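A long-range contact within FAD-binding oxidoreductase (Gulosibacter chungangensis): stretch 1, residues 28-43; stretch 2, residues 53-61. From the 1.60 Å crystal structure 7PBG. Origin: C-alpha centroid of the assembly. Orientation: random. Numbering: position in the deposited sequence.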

ATOM      1  N   SER A  28     -34.246  16.544  13.707  1.00 29.67           N
ATOM      2  CA  SER A  28     -34.659  17.488  12.635  1.00 29.90           C
ATOM      3  C   SER A  28     -33.618  18.610  12.455  1.00 28.22           C
ATOM      4  O   SER A  28     -33.399  19.019  11.316  1.00 29.24           O
ATOM      5  CB  SER A  28     -36.040  18.032  12.887  1.00 30.77           C
ATOM      6  OG  SER A  28     -36.028  18.772  14.087  1.00 32.94           O
ATOM      7  N   GLU A  29     -32.940  19.059  13.518  1.00 29.17           N
ATOM      8  CA  GLU A  29     -31.930  20.149  13.409  1.00 29.96           C
ATOM      9  C   GLU A  29     -30.705  19.698  12.586  1.00 27.53           C
ATOM     10  O   GLU A  29     -29.897  20.581  12.226  1.00 27.08           O
ATOM     11  CB  GLU A  29     -31.481  20.671  14.771  1.00 34.04           C
ATOM     12  CG  GLU A  29     -30.808  19.631  15.659  1.00 39.74           C
ATOM     13  CD  GLU A  29     -31.658  18.949  16.733  1.00 44.76           C
ATOM     14  OE1 GLU A  29     -32.696  18.282  16.393  1.00 43.56           O
ATOM     15  OE2 GLU A  29     -31.285  19.079  17.917  1.00 43.02           O
ATOM     16  N   TYR A  30     -30.568  18.401  12.284  1.00 24.41           N
ATOM     17  CA  TYR A  30     -29.386  17.860  11.556  1.00 25.11           C
ATOM     18  C   TYR A  30     -29.744  17.359  10.154  1.00 24.43           C
ATOM     19  O   TYR A  30     -28.881  16.788   9.433  1.00 23.64           O
ATOM     20  CB  TYR A  30     -28.715  16.762  12.368  1.00 22.90           C
ATOM     21  CG  TYR A  30     -28.364  17.194  13.763  1.00 23.90           C
ATOM     22  CD1 TYR A  30     -27.403  18.157  13.959  1.00 23.49           C
ATOM     23  CD2 TYR A  30     -28.949  16.599  14.865  1.00 26.53           C
ATOM     24  CE1 TYR A  30     -27.042  18.574  15.229  1.00 25.11           C
ATOM     25  CE2 TYR A  30     -28.601  16.999  16.147  1.00 27.98           C
ATOM     26  CZ  TYR A  30     -27.629  17.970  16.323  1.00 27.77           C
ATOM     27  OH  TYR A  30     -27.263  18.408  17.568  1.00 30.11           O
ATOM     28  N   VAL A  31     -30.997  17.554   9.733  1.00 25.94           N
ATOM     29  CA  VAL A  31     -31.484  17.152   8.389  1.00 24.92           C
ATOM     30  C   VAL A  31     -32.010  18.429   7.714  1.00 28.12           C
ATOM     31  O   VAL A  31     -33.022  18.962   8.192  1.00 29.41           O
ATOM     32  CB  VAL A  31     -32.560  16.061   8.528  1.00 24.16           C
ATOM     33  CG1 VAL A  31     -33.193  15.690   7.195  1.00 24.52           C
ATOM     34  CG2 VAL A  31     -32.017  14.845   9.251  1.00 22.23           C
ATOM     35  N   ARG A  32     -31.311  18.941   6.700  1.00 26.57           N
ATOM     36  CA  ARG A  32     -31.575  20.284   6.118  1.00 28.40           C
ATOM     37  C   ARG A  32     -31.977  20.139   4.651  1.00 27.23           C
ATOM     38  O   ARG A  32     -31.263  19.443   3.860  1.00 24.37           O
ATOM     39  CB  ARG A  32     -30.348  21.172   6.316  1.00 28.98           C
ATOM     40  CG  ARG A  32     -29.977  21.319   7.788  1.00 35.52           C
ATOM     41  CD  ARG A  32     -31.035  22.055   8.597  1.00 38.70           C
ATOM     42  NE  ARG A  32     -30.755  23.475   8.667  1.00 50.06           N
ATOM     43  CZ  ARG A  32     -31.609  24.456   8.399  1.00 53.04           C
ATOM     44  NH1 ARG A  32     -32.860  24.206   8.049  1.00 63.11           N
ATOM     45  NH2 ARG A  32     -31.200  25.706   8.495  1.00 57.16           N
ATOM     46  N   VAL A  33     -33.110  20.746   4.285  1.00 26.16           N
ATOM     47  CA  VAL A  33     -33.622  20.719   2.884  1.00 26.12           C
ATOM     48  C   VAL A  33     -33.775  22.144   2.342  1.00 25.48           C
ATOM     49  O   VAL A  33     -34.098  22.267   1.163  1.00 27.19           O
ATOM     50  CB  VAL A  33     -34.941  19.932   2.768  1.00 28.74           C
ATOM     51  CG1 VAL A  33     -34.751  18.454   3.093  1.00 31.51           C
ATOM     52  CG2 VAL A  33     -36.030  20.530   3.647  1.00 31.68           C
ATOM     53  N   ASP A  34     -33.501  23.178   3.139  1.00 27.42           N
ATOM     54  CA  ASP A  34     -33.681  24.572   2.669  1.00 27.91           C
ATOM     55  C   ASP A  34     -32.570  24.935   1.681  1.00 30.75           C
ATOM     56  O   ASP A  34     -31.406  24.520   1.888  1.00 30.34           O
ATOM     57  CB  ASP A  34     -33.689  25.560   3.832  1.00 29.35           C
ATOM     58  CG  ASP A  34     -32.450  25.412   4.689  1.00 31.34           C
ATOM     59  OD1 ASP A  34     -32.284  24.318   5.292  1.00 31.84           O
ATOM     60  OD2 ASP A  34     -31.629  26.365   4.697  1.00 36.97           O
ATOM     61  N   GLU A  35     -32.926  25.711   0.661  1.00 29.08           N
ATOM     62  CA  GLU A  35     -32.018  26.152  -0.424  1.00 28.94           C
ATOM     63  C   GLU A  35     -30.783  26.845   0.166  1.00 28.93           C
ATOM     64  O   GLU A  35     -29.689  26.559  -0.295  1.00 27.72           O
ATOM     65  CB  GLU A  35     -32.768  27.083  -1.388  1.00 29.77           C
ATOM     66  CG  GLU A  35     -31.879  27.636  -2.468  1.00 29.82           C
ATOM     67  CD  GLU A  35     -31.399  26.587  -3.450  1.00 30.81           C
ATOM     68  OE1 GLU A  35     -32.080  25.572  -3.607  1.00 28.61           O
ATOM     69  OE2 GLU A  35     -30.329  26.779  -4.039  1.00 27.85           O
ATOM     70  N   ALA A  36     -30.937  27.735   1.152  1.00 28.40           N
ATOM     71  CA  ALA A  36     -29.800  28.493   1.714  1.00 29.96           C
ATOM     72  C   ALA A  36     -28.753  27.513   2.269  1.00 29.31           C
ATOM     73  O   ALA A  36     -27.541  27.732   2.024  1.00 29.36           O
ATOM     74  CB  ALA A  36     -30.250  29.490   2.764  1.00 30.86           C
ATOM     75  N   THR A  37     -29.173  26.489   3.007  1.00 27.11           N
ATOM     76  CA  THR A  37     -28.248  25.521   3.644  1.00 27.03           C
ATOM     77  C   THR A  37     -27.729  24.514   2.608  1.00 24.42           C
ATOM     78  O   THR A  37     -26.501  24.307   2.566  1.00 26.15           O
ATOM     79  CB  THR A  37     -28.870  24.730   4.796  1.00 29.57           C
ATOM     80  OG1 THR A  37     -29.383  25.648   5.762  1.00 34.77           O
ATOM     81  CG2 THR A  37     -27.837  23.845   5.467  1.00 27.72           C
ATOM     82  N   VAL A  38     -28.592  23.935   1.788  1.00 22.32           N
ATOM     83  CA  VAL A  38     -28.109  22.891   0.839  1.00 23.27           C
ATOM     84  C   VAL A  38     -27.176  23.497  -0.223  1.00 25.15           C
ATOM     85  O   VAL A  38     -26.216  22.813  -0.632  1.00 24.08           O
ATOM     86  CB  VAL A  38     -29.250  22.082   0.222  1.00 25.12           C
ATOM     87  CG1 VAL A  38     -28.743  20.968  -0.680  1.00 25.77           C
ATOM     88  CG2 VAL A  38     -30.159  21.506   1.295  1.00 24.06           C
ATOM     89  N   SER A  39     -27.411  24.744  -0.650  1.00 22.80           N
ATOM     90  CA  SER A  39     -26.669  25.382  -1.763  1.00 23.42           C
ATOM     91  C   SER A  39     -25.212  25.581  -1.365  1.00 23.41           C
ATOM     92  O   SER A  39     -24.374  25.639  -2.276  1.00 22.42           O
ATOM     93  CB  SER A  39     -27.312  26.697  -2.218  1.00 24.68           C
ATOM     94  OG  SER A  39     -27.347  27.640  -1.171  1.00 25.26           O
ATOM     95  N   GLU A  40     -24.947  25.689  -0.068  1.00 24.07           N
ATOM     96  CA  GLU A  40     -23.571  25.727   0.492  1.00 25.88           C
ATOM     97  C   GLU A  40     -22.770  24.516  -0.031  1.00 22.74           C
ATOM     98  O   GLU A  40     -21.521  24.588  -0.051  1.00 22.99           O
ATOM     99  CB  GLU A  40     -23.649  25.714   2.012  1.00 33.05           C
ATOM    100  CG  GLU A  40     -22.319  25.897   2.713  1.00 40.06           C
ATOM    101  CD  GLU A  40     -22.457  26.220   4.201  1.00 52.04           C
ATOM    102  OE1 GLU A  40     -23.332  27.056   4.555  1.00 60.45           O
ATOM    103  OE2 GLU A  40     -21.703  25.634   5.012  1.00 60.15           O
ATOM    104  N   TYR A  41     -23.449  23.421  -0.337  1.00 21.67           N
ATOM    105  CA  TYR A  41     -22.801  22.112  -0.650  1.00 20.52           C
ATOM    106  C   TYR A  41     -22.774  21.908  -2.164  1.00 19.41           C
ATOM    107  O   TYR A  41     -22.311  20.848  -2.604  1.00 19.30           O
ATOM    108  CB  TYR A  41     -23.466  20.961   0.122  1.00 21.53           C
ATOM    109  CG  TYR A  41     -23.199  21.010   1.594  1.00 20.02           C
ATOM    110  CD1 TYR A  41     -22.064  20.439   2.141  1.00 21.23           C
ATOM    111  CD2 TYR A  41     -24.024  21.754   2.429  1.00 19.80           C
ATOM    112  CE1 TYR A  41     -21.819  20.479   3.506  1.00 23.71           C
ATOM    113  CE2 TYR A  41     -23.788  21.810   3.786  1.00 23.91           C
ATOM    114  CZ  TYR A  41     -22.679  21.183   4.330  1.00 23.30           C
ATOM    115  OH  TYR A  41     -22.438  21.265   5.677  1.00 23.10           O
ATOM    116  N   ASP A  42     -23.299  22.840  -2.960  1.00 22.00           N
ATOM    117  CA  ASP A  42     -23.071  22.803  -4.428  1.00 19.97           C
ATOM    118  C   ASP A  42     -21.576  23.069  -4.718  1.00 18.86           C
ATOM    119  O   ASP A  42     -20.885  23.708  -3.920  1.00 20.14           O
ATOM    120  CB  ASP A  42     -23.930  23.848  -5.142  1.00 23.22           C
ATOM    121  CG  ASP A  42     -25.430  23.603  -5.018  1.00 24.54           C
ATOM    122  OD1 ASP A  42     -25.832  22.459  -4.646  1.00 23.85           O
ATOM    123  OD2 ASP A  42     -26.180  24.566  -5.327  1.00 25.67           O
ATOM    124  N   ASP A  43     -21.076  22.559  -5.843  1.00 18.68           N
ATOM    125  CA  ASP A  43     -19.655  22.693  -6.203  1.00 19.70           C
ATOM    126  C   ASP A  43     -19.302  24.180  -6.214  1.00 20.21           C
ATOM    127  O   ASP A  43     -19.982  24.951  -6.937  1.00 19.54           O
ATOM    128  CB  ASP A  43     -19.432  22.043  -7.577  1.00 19.53           C
ATOM    129  CG  ASP A  43     -18.005  21.903  -8.041  1.00 20.98           C
ATOM    130  OD1 ASP A  43     -17.096  22.442  -7.326  1.00 19.60           O
ATOM    131  OD2 ASP A  43     -17.801  21.201  -9.121  1.00 20.69           O
TER
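Stretch 2 53-61: FKGSAVIWP

A short antiparallel strand pair often gains a second layer when the chain returns over it as a helix, and the contact between residues 28-43 and 53-61 illustrates the principle. Its apolar centre is Val58, which directs its side chain to the same face of the sheet as Arg32. There CG2 of Val58 lies over one face of the Tyr41 ring, 3.9 Å from the centroid, while its CG1 stands 3.8 Å from Tyr41 CE2 and 4.0 Å from Thr37 CG2. Val38, also pointing toward stretch 2, brings CG2 to 3.8 Å from Ala57 CA. The helix at 35-39 can thus pack across strand 57-59, their axes 7.8 Å apart at closest approach and crossing at 71°.

On the other face, Val31 CG2 meets Ile59 CG2 at 4.2 Å. Between the two layers of side chains, extended backbones run antiparallel: Arg32 N donates to Val58 O (2.8 Å) and Val58 N to Arg32 O (2.9 Å), whereas Val31 and Ile59 form the non-hydrogen-bonded pair. Beyond them, Trp60 N donates to Tyr30 O at 2.9 Å, continuing the ladder past the strand.

Trp60 joins the apolar layer to its polar margin. CH2 of Trp60 approaches Thr37 CG2 at 3.8 Å, its CZ3 lies 3.5 Å from Arg32 CG, and its NE1 donates a 3.0 Å hydrogen bond to Tyr41 OH, tying the indole to the ring that covers Val58.

Towards the other end, water takes over from direct pairing. One molecule donates to both Val33 O and Ser56 O, each at 2.7 Å; another accepts from Gly55 N and donates to Asp42 OD1, both at 2.8 Å. Asp42 OD2 and Lys54 NZ remain 4.3 Å apart, beyond a salt bridge, although Lys54 CD comes within 3.2 Å of Asp42 OD2.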

ATOM      1  N   PHE A  53     -25.273  17.708 -10.597  1.00 21.16           N
ATOM      2  CA  PHE A  53     -24.398  17.574  -9.411  1.00 20.11           C
ATOM      3  C   PHE A  53     -24.987  18.419  -8.269  1.00 21.53           C
ATOM      4  O   PHE A  53     -24.242  18.796  -7.376  1.00 22.46           O
ATOM      5  CB  PHE A  53     -22.965  18.016  -9.729  1.00 18.43           C
ATOM      6  CG  PHE A  53     -22.418  17.410 -11.010  1.00 19.28           C
ATOM      7  CD1 PHE A  53     -22.341  16.037 -11.147  1.00 19.65           C
ATOM      8  CD2 PHE A  53     -22.039  18.199 -12.080  1.00 20.24           C
ATOM      9  CE1 PHE A  53     -21.874  15.462 -12.322  1.00 21.12           C
ATOM     10  CE2 PHE A  53     -21.590  17.627 -13.265  1.00 22.70           C
ATOM     11  CZ  PHE A  53     -21.534  16.258 -13.399  1.00 21.40           C
ATOM     12  N   LYS A  54     -26.288  18.677  -8.267  1.00 22.48           N
ATOM     13  CA  LYS A  54     -26.910  19.457  -7.154  1.00 24.28           C
ATOM     14  C   LYS A  54     -27.614  18.495  -6.200  1.00 21.80           C
ATOM     15  O   LYS A  54     -28.651  17.881  -6.595  1.00 21.91           O
ATOM     16  CB  LYS A  54     -27.835  20.568  -7.670  1.00 26.75           C
ATOM     17  CG  LYS A  54     -27.162  21.570  -8.601  1.00 32.54           C
ATOM     18  CD  LYS A  54     -26.564  22.733  -7.953  1.00 35.37           C
ATOM     19  CE  LYS A  54     -25.925  23.692  -8.941  1.00 37.82           C
ATOM     20  NZ  LYS A  54     -26.928  24.597  -9.554  1.00 38.71           N
ATOM     21  N   GLY A  55     -27.160  18.447  -4.939  1.00 21.87           N
ATOM     22  CA  GLY A  55     -27.787  17.580  -3.930  1.00 21.31           C
ATOM     23  C   GLY A  55     -29.153  18.119  -3.503  1.00 23.03           C
ATOM     24  O   GLY A  55     -29.435  19.328  -3.731  1.00 23.54           O
ATOM     25  N   SER A  56     -29.960  17.266  -2.876  1.00 26.07           N
ATOM     26  CA  SER A  56     -31.363  17.541  -2.480  1.00 22.30           C
ATOM     27  C   SER A  56     -31.416  18.007  -1.042  1.00 24.46           C
ATOM     28  O   SER A  56     -32.395  18.686  -0.656  1.00 25.14           O
ATOM     29  CB  SER A  56     -32.216  16.332  -2.621  1.00 23.27           C
ATOM     30  OG  SER A  56     -31.640  15.224  -1.911  1.00 22.72           O
ATOM     31  N   ALA A  57     -30.465  17.552  -0.230  1.00 22.04           N
ATOM     32  CA  ALA A  57     -30.551  17.709   1.223  1.00 21.61           C
ATOM     33  C   ALA A  57     -29.149  17.468   1.756  1.00 22.08           C
ATOM     34  O   ALA A  57     -28.327  16.852   1.039  1.00 20.03           O
ATOM     35  CB  ALA A  57     -31.546  16.742   1.815  1.00 22.22           C
ATOM     36  N   VAL A  58     -28.919  17.968   2.942  1.00 19.79           N
ATOM     37  CA  VAL A  58     -27.672  17.642   3.673  1.00 19.56           C
ATOM     38  C   VAL A  58     -28.032  17.197   5.067  1.00 22.05           C
ATOM     39  O   VAL A  58     -28.925  17.782   5.700  1.00 22.58           O
ATOM     40  CB  VAL A  58     -26.659  18.799   3.634  1.00 22.02           C
ATOM     41  CG1 VAL A  58     -27.119  20.070   4.360  1.00 22.61           C
ATOM     42  CG2 VAL A  58     -25.350  18.321   4.207  1.00 22.35           C
ATOM     43  N   ILE A  59     -27.323  16.169   5.529  1.00 21.94           N
ATOM     44  CA  ILE A  59     -27.493  15.620   6.887  1.00 22.11           C
ATOM     45  C   ILE A  59     -26.136  15.711   7.575  1.00 21.92           C
ATOM     46  O   ILE A  59     -25.117  15.375   6.960  1.00 23.19           O
ATOM     47  CB  ILE A  59     -27.996  14.172   6.841  1.00 23.58           C
ATOM     48  CG1 ILE A  59     -29.296  14.045   6.046  1.00 24.91           C
ATOM     49  CG2 ILE A  59     -28.110  13.626   8.254  1.00 23.74           C
ATOM     50  CD1 ILE A  59     -29.800  12.623   5.889  1.00 24.36           C
ATOM     51  N   TRP A  60     -26.175  16.109   8.830  1.00 22.90           N
ATOM     52  CA  TRP A  60     -25.008  16.208   9.720  1.00 22.43           C
ATOM     53  C   TRP A  60     -25.088  15.090  10.738  1.00 21.29           C
ATOM     54  O   TRP A  60     -25.574  15.268  11.858  1.00 22.12           O
ATOM     55  CB  TRP A  60     -25.039  17.590  10.373  1.00 22.47           C
ATOM     56  CG  TRP A  60     -24.901  18.689   9.380  1.00 22.52           C
ATOM     57  CD1 TRP A  60     -24.037  18.748   8.334  1.00 22.94           C
ATOM     58  CD2 TRP A  60     -25.642  19.919   9.357  1.00 23.37           C
ATOM     59  NE1 TRP A  60     -24.174  19.938   7.666  1.00 23.82           N
ATOM     60  CE2 TRP A  60     -25.150  20.677   8.265  1.00 24.57           C
ATOM     61  CE3 TRP A  60     -26.654  20.452  10.161  1.00 25.17           C
ATOM     62  CZ2 TRP A  60     -25.663  21.926   7.928  1.00 25.81           C
ATOM     63  CZ3 TRP A  60     -27.148  21.702   9.841  1.00 25.53           C
ATOM     64  CH2 TRP A  60     -26.637  22.428   8.758  1.00 25.87           C
ATOM     65  N   PRO A  61     -24.611  13.880  10.405  1.00 19.44           N
ATOM     66  CA  PRO A  61     -24.593  12.816  11.376  1.00 18.78           C
ATOM     67  C   PRO A  61     -23.629  13.069  12.536  1.00 20.47           C
ATOM     68  O   PRO A  61     -22.595  13.704  12.321  1.00 19.69           O
ATOM     69  CB  PRO A  61     -24.167  11.556  10.608  1.00 21.59           C
ATOM     70  CG  PRO A  61     -23.822  11.999   9.215  1.00 23.38           C
ATOM     71  CD  PRO A  61     -24.065  13.488   9.098  1.00 21.72           C
TER
HETATM   72  O   HOH W   1     -34.402  20.489  -0.811  1.00 24.69           O
HETATM   73  O   HOH W   2     -25.021  19.893  -3.956  1.00 22.20           O
HETATM   74  O   HOH W   3     -23.157  21.438  -7.426  1.00 24.12           O